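Local coordinates for Tol-Pal system protein TolB (Acinetobacter baumannii, PDB 7MX5) that is probably the periplasmic component of the Tol-Pal system, which is thought to help the outer membrane invaginate during cell division and keep its integrity, at residues A263-T275 against P282-V294. Residues are numbered along the deposited sequence; the frame is centred on the assembly and turned at random.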
# COMPACT_ATOMS: atom_id res chain seq x y z
N ALA A 263 -11.42 9.97 9.37
CA ALA A 263 -12.53 9.37 8.65
C ALA A 263 -12.04 8.77 7.33
O ALA A 263 -11.24 9.39 6.62
CB ALA A 263 -13.64 10.39 8.38
N ARG A 264 -12.53 7.58 7.01
CA ARG A 264 -12.15 6.87 5.79
C ARG A 264 -13.39 6.32 5.12
O ARG A 264 -14.16 5.58 5.74
CB ARG A 264 -11.16 5.73 6.11
CG ARG A 264 -9.91 6.17 6.85
CD ARG A 264 -8.72 6.26 5.91
NE ARG A 264 -7.56 6.86 6.56
CZ ARG A 264 -6.31 6.45 6.38
NH1 ARG A 264 -6.02 5.43 5.59
NH2 ARG A 264 -5.33 7.08 7.02
N TYR A 265 -13.59 6.67 3.85
CA TYR A 265 -14.76 6.23 3.11
C TYR A 265 -14.76 4.71 2.93
O TYR A 265 -13.71 4.09 2.75
CB TYR A 265 -14.81 6.89 1.74
CG TYR A 265 -15.24 8.34 1.73
CD1 TYR A 265 -16.58 8.69 1.79
CD2 TYR A 265 -14.30 9.35 1.62
CE1 TYR A 265 -16.97 10.01 1.77
CE2 TYR A 265 -14.68 10.68 1.59
CZ TYR A 265 -16.01 11.00 1.66
OH TYR A 265 -16.39 12.33 1.64
N THR A 266 -15.96 4.13 2.97
CA THR A 266 -16.09 2.75 2.51
C THR A 266 -16.06 2.72 0.99
O THR A 266 -16.59 3.62 0.34
CB THR A 266 -17.39 2.13 3.03
OG1 THR A 266 -18.50 2.97 2.67
CG2 THR A 266 -17.35 1.98 4.54
N PRO A 267 -15.45 1.69 0.39
CA PRO A 267 -15.29 1.69 -1.08
C PRO A 267 -16.60 1.65 -1.85
O PRO A 267 -16.58 1.89 -3.06
CB PRO A 267 -14.46 0.42 -1.34
CG PRO A 267 -14.66 -0.43 -0.14
CD PRO A 267 -14.84 0.51 1.01
N ASP A 268 -17.73 1.37 -1.20
CA ASP A 268 -19.02 1.38 -1.87
C ASP A 268 -19.69 2.75 -1.85
O ASP A 268 -20.77 2.90 -2.43
CB ASP A 268 -19.95 0.34 -1.24
CG ASP A 268 -20.04 0.46 0.27
OD1 ASP A 268 -19.71 1.53 0.82
OD2 ASP A 268 -20.43 -0.53 0.93
N GLY A 269 -19.08 3.73 -1.20
CA GLY A 269 -19.66 5.06 -1.10
C GLY A 269 -20.85 5.18 -0.19
O GLY A 269 -21.43 6.28 -0.09
N LYS A 270 -21.25 4.11 0.49
CA LYS A 270 -22.43 4.14 1.34
C LYS A 270 -22.15 4.75 2.71
O LYS A 270 -23.08 5.24 3.36
CB LYS A 270 -23.00 2.74 1.53
CG LYS A 270 -23.37 2.03 0.24
CD LYS A 270 -24.68 1.27 0.39
CE LYS A 270 -24.56 -0.16 -0.12
NZ LYS A 270 -25.11 -1.14 0.86
N ALA A 271 -20.90 4.72 3.17
CA ALA A 271 -20.60 5.08 4.55
C ALA A 271 -19.12 5.44 4.66
O ALA A 271 -18.37 5.41 3.68
CB ALA A 271 -20.97 3.94 5.50
N PHE A 272 -18.71 5.79 5.88
CA PHE A 272 -17.31 5.93 6.22
C PHE A 272 -17.11 5.47 7.66
O PHE A 272 -18.04 5.47 8.47
CB PHE A 272 -16.80 7.38 6.03
CG PHE A 272 -17.36 8.37 7.02
CD1 PHE A 272 -16.75 8.57 8.25
CD2 PHE A 272 -18.48 9.13 6.70
CE1 PHE A 272 -17.26 9.49 9.15
CE2 PHE A 272 -18.98 10.05 7.60
CZ PHE A 272 -18.37 10.23 8.82
N ILE A 273 -15.88 5.08 7.97
CA ILE A 273 -15.52 4.65 9.31
C ILE A 273 -14.64 5.71 9.96
O ILE A 273 -14.02 6.54 9.29
CB ILE A 273 -14.81 3.27 9.31
CG1 ILE A 273 -13.42 3.39 8.70
CG2 ILE A 273 -15.65 2.25 8.56
CD1 ILE A 273 -12.55 2.18 8.94
N PHE A 274 -14.60 5.68 11.29
CA PHE A 274 -13.86 6.69 12.04
C PHE A 274 -13.63 6.19 13.46
O PHE A 274 -14.32 5.28 13.94
CB PHE A 274 -14.61 8.03 12.06
CG PHE A 274 -15.94 7.97 12.76
CD1 PHE A 274 -17.04 7.37 12.16
CD2 PHE A 274 -16.10 8.52 14.02
CE1 PHE A 274 -18.26 7.32 12.80
CE2 PHE A 274 -17.31 8.47 14.67
CZ PHE A 274 -18.40 7.86 14.05
N THR A 275 -12.65 6.80 14.12
CA THR A 275 -12.33 6.49 15.51
C THR A 275 -13.10 7.42 16.44
O THR A 275 -13.32 8.59 16.12
CB THR A 275 -10.83 6.63 15.75
OG1 THR A 275 -10.12 5.72 14.90
CG2 THR A 275 -10.48 6.34 17.20
N PRO A 282 -11.31 4.41 22.80
CA PRO A 282 -11.25 4.57 21.34
C PRO A 282 -11.73 3.31 20.62
O PRO A 282 -11.15 2.24 20.77
CB PRO A 282 -9.76 4.84 21.07
CG PRO A 282 -9.16 5.18 22.39
CD PRO A 282 -10.00 4.53 23.44
N GLN A 283 -12.80 3.46 19.84
CA GLN A 283 -13.35 2.38 19.04
C GLN A 283 -13.59 2.89 17.62
O GLN A 283 -13.60 4.09 17.36
CB GLN A 283 -14.65 1.84 19.64
CG GLN A 283 -14.50 1.23 21.03
CD GLN A 283 -13.54 0.06 21.06
OE1 GLN A 283 -13.31 -0.61 20.04
NE2 GLN A 283 -12.96 -0.21 22.23
N ILE A 284 -13.79 1.94 16.71
CA ILE A 284 -14.05 2.25 15.31
C ILE A 284 -15.55 2.16 15.06
O ILE A 284 -16.16 1.11 15.30
CB ILE A 284 -13.27 1.31 14.37
CG1 ILE A 284 -11.78 1.66 14.38
CG2 ILE A 284 -13.83 1.40 12.95
CD1 ILE A 284 -10.94 0.68 13.61
N TYR A 285 -16.14 3.25 14.60
CA TYR A 285 -17.56 3.33 14.31
C TYR A 285 -17.78 3.53 12.82
O TYR A 285 -16.87 3.87 12.07
CB TYR A 285 -18.21 4.47 15.11
CG TYR A 285 -18.26 4.22 16.60
CD1 TYR A 285 -17.12 4.33 17.38
CD2 TYR A 285 -19.46 3.90 17.23
CE1 TYR A 285 -17.16 4.11 18.74
CE2 TYR A 285 -19.51 3.67 18.60
CZ TYR A 285 -18.35 3.78 19.35
OH TYR A 285 -18.40 3.56 20.70
N ARG A 286 -19.03 3.31 12.40
CA ARG A 286 -19.42 3.43 11.00
C ARG A 286 -20.58 4.41 10.90
O ARG A 286 -21.65 4.18 11.48
CB ARG A 286 -19.81 2.07 10.41
CG ARG A 286 -20.28 2.13 8.96
CD ARG A 286 -21.01 0.85 8.57
NE ARG A 286 -21.48 0.89 7.19
CZ ARG A 286 -22.70 1.26 6.83
NH1 ARG A 286 -23.60 1.65 7.72
NH2 ARG A 286 -23.02 1.26 5.54
N TYR A 287 -20.37 5.50 10.17
CA TYR A 287 -21.42 6.49 9.92
C TYR A 287 -22.07 6.20 8.58
O TYR A 287 -21.40 6.20 7.54
CB TYR A 287 -20.85 7.91 9.93
CG TYR A 287 -21.88 8.98 9.64
CD1 TYR A 287 -22.63 9.55 10.66
CD2 TYR A 287 -22.13 9.41 8.34
CE1 TYR A 287 -23.58 10.52 10.40
CE2 TYR A 287 -23.07 10.38 8.07
CZ TYR A 287 -23.79 10.93 9.10
OH TYR A 287 -24.74 11.90 8.83
N ASP A 288 -23.38 5.97 8.60
CA ASP A 288 -24.14 5.68 7.39
C ASP A 288 -24.60 6.98 6.75
O ASP A 288 -25.27 7.79 7.40
CB ASP A 288 -25.33 4.78 7.71
CG ASP A 288 -25.98 4.20 6.47
OD1 ASP A 288 -25.27 3.56 5.67
OD2 ASP A 288 -27.20 4.39 6.29
N PHE A 289 -24.25 7.18 5.48
CA PHE A 289 -24.69 8.38 4.77
C PHE A 289 -26.20 8.39 4.58
O PHE A 289 -26.82 9.46 4.58
CB PHE A 289 -24.00 8.49 3.41
CG PHE A 289 -22.56 8.92 3.49
CD1 PHE A 289 -22.20 10.08 4.15
CD2 PHE A 289 -21.57 8.16 2.90
CE1 PHE A 289 -20.88 10.47 4.22
CE2 PHE A 289 -20.24 8.55 2.96
CZ PHE A 289 -19.90 9.71 3.62
N GLY A 290 -26.81 7.22 4.40
CA GLY A 290 -28.23 7.12 4.11
C GLY A 290 -29.14 7.70 5.18
O GLY A 290 -29.96 8.58 4.89
N ASN A 291 -29.02 7.21 6.41
CA ASN A 291 -29.87 7.65 7.50
C ASN A 291 -29.14 8.46 8.56
O ASN A 291 -29.76 8.90 9.53
CB ASN A 291 -30.55 6.44 8.16
CG ASN A 291 -29.56 5.47 8.77
OD1 ASN A 291 -28.35 5.61 8.60
ND2 ASN A 291 -30.08 4.47 9.48
N GLY A 292 -27.83 8.68 8.40
CA GLY A 292 -27.08 9.45 9.37
C GLY A 292 -26.80 8.73 10.67
O GLY A 292 -26.44 9.39 11.65
N SER A 293 -26.95 7.41 10.71
CA SER A 293 -26.72 6.68 11.94
C SER A 293 -25.24 6.39 12.13
O SER A 293 -24.45 6.38 11.18
CB SER A 293 -27.50 5.36 11.94
OG SER A 293 -27.48 4.76 10.66
N VAL A 294 -24.87 6.14 13.38
CA VAL A 294 -23.52 5.73 13.75
C VAL A 294 -23.61 4.37 14.43
O VAL A 294 -24.43 4.18 15.32
CB VAL A 294 -22.84 6.77 14.67
CG1 VAL A 294 -21.61 6.17 15.33
CG2 VAL A 294 -22.48 8.02 13.89
O HOH W 1 -25.72 4.81 3.19
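Phe-272 and Phe-274 pair with Tyr-287 and Tyr-285 through two-way backbone hydrogen bonds, making strands 271-275 and 283-288 an antiparallel hairpin whose axes approach to 4.6 Å at 153°. In the bonds from Tyr-287 N to Phe-272 O and from Tyr-285 N to Phe-274 O, the donors lie nearly in line with the C=O bonds they meet. Beyond the last strand pair, Phe-289 N donates to Lys-270 O at 3.1 Å.

The face carrying Phe-272, Phe-274, Tyr-285 and Tyr-287 is aromatic. Phe-272 CG sits between its backbone N and carbonyl carbon (chi1 70°), which swings the ring across the pair so that Tyr-287 CB lies over one face, 3.9 Å from the ring centroid. The Tyr-287 ring is near parallel to it but slid aside, with little overlap. Phe-274 repeats the CH-pi part alone: Tyr-285 CB lies over its face, while the Tyr-285 ring turns away. Val-294 CG1 reaches the Phe-274 rim at CZ, 3.8 Å away. Phe-289 closes the cluster, its CZ meeting Phe-272 CD2 and, at 3.5 Å, Tyr-265 CE1; the Tyr-265 and Phe-289 rings touch rim to rim.

On the other face, the extended Arg-286 chain (chi1 178°) lays its guanidinium over Ala-271, whose CB is 3.4 Å from NH2. The same group forms a salt bridge with Asp-288 OD1, NH2 at 3.2 Å, within one strand; its hydrogen bonds are weak.

A water donates to Lys-270 O and Asp-288 OD1 and accepts from Gly-290 N, so Lys-270 O is gripped twice. Strands 271-275 and 283-288 are the middle strands of a four-stranded propeller blade: Phe-272 packs against Leu-229 and Ile-240 of the preceding blade, Ile-273 and Thr-275 meet Leu-309 and Ala-305 of the following one, and the water and Phe-289 N bond fasten the hairpin's open end to the turn after strand 283-288.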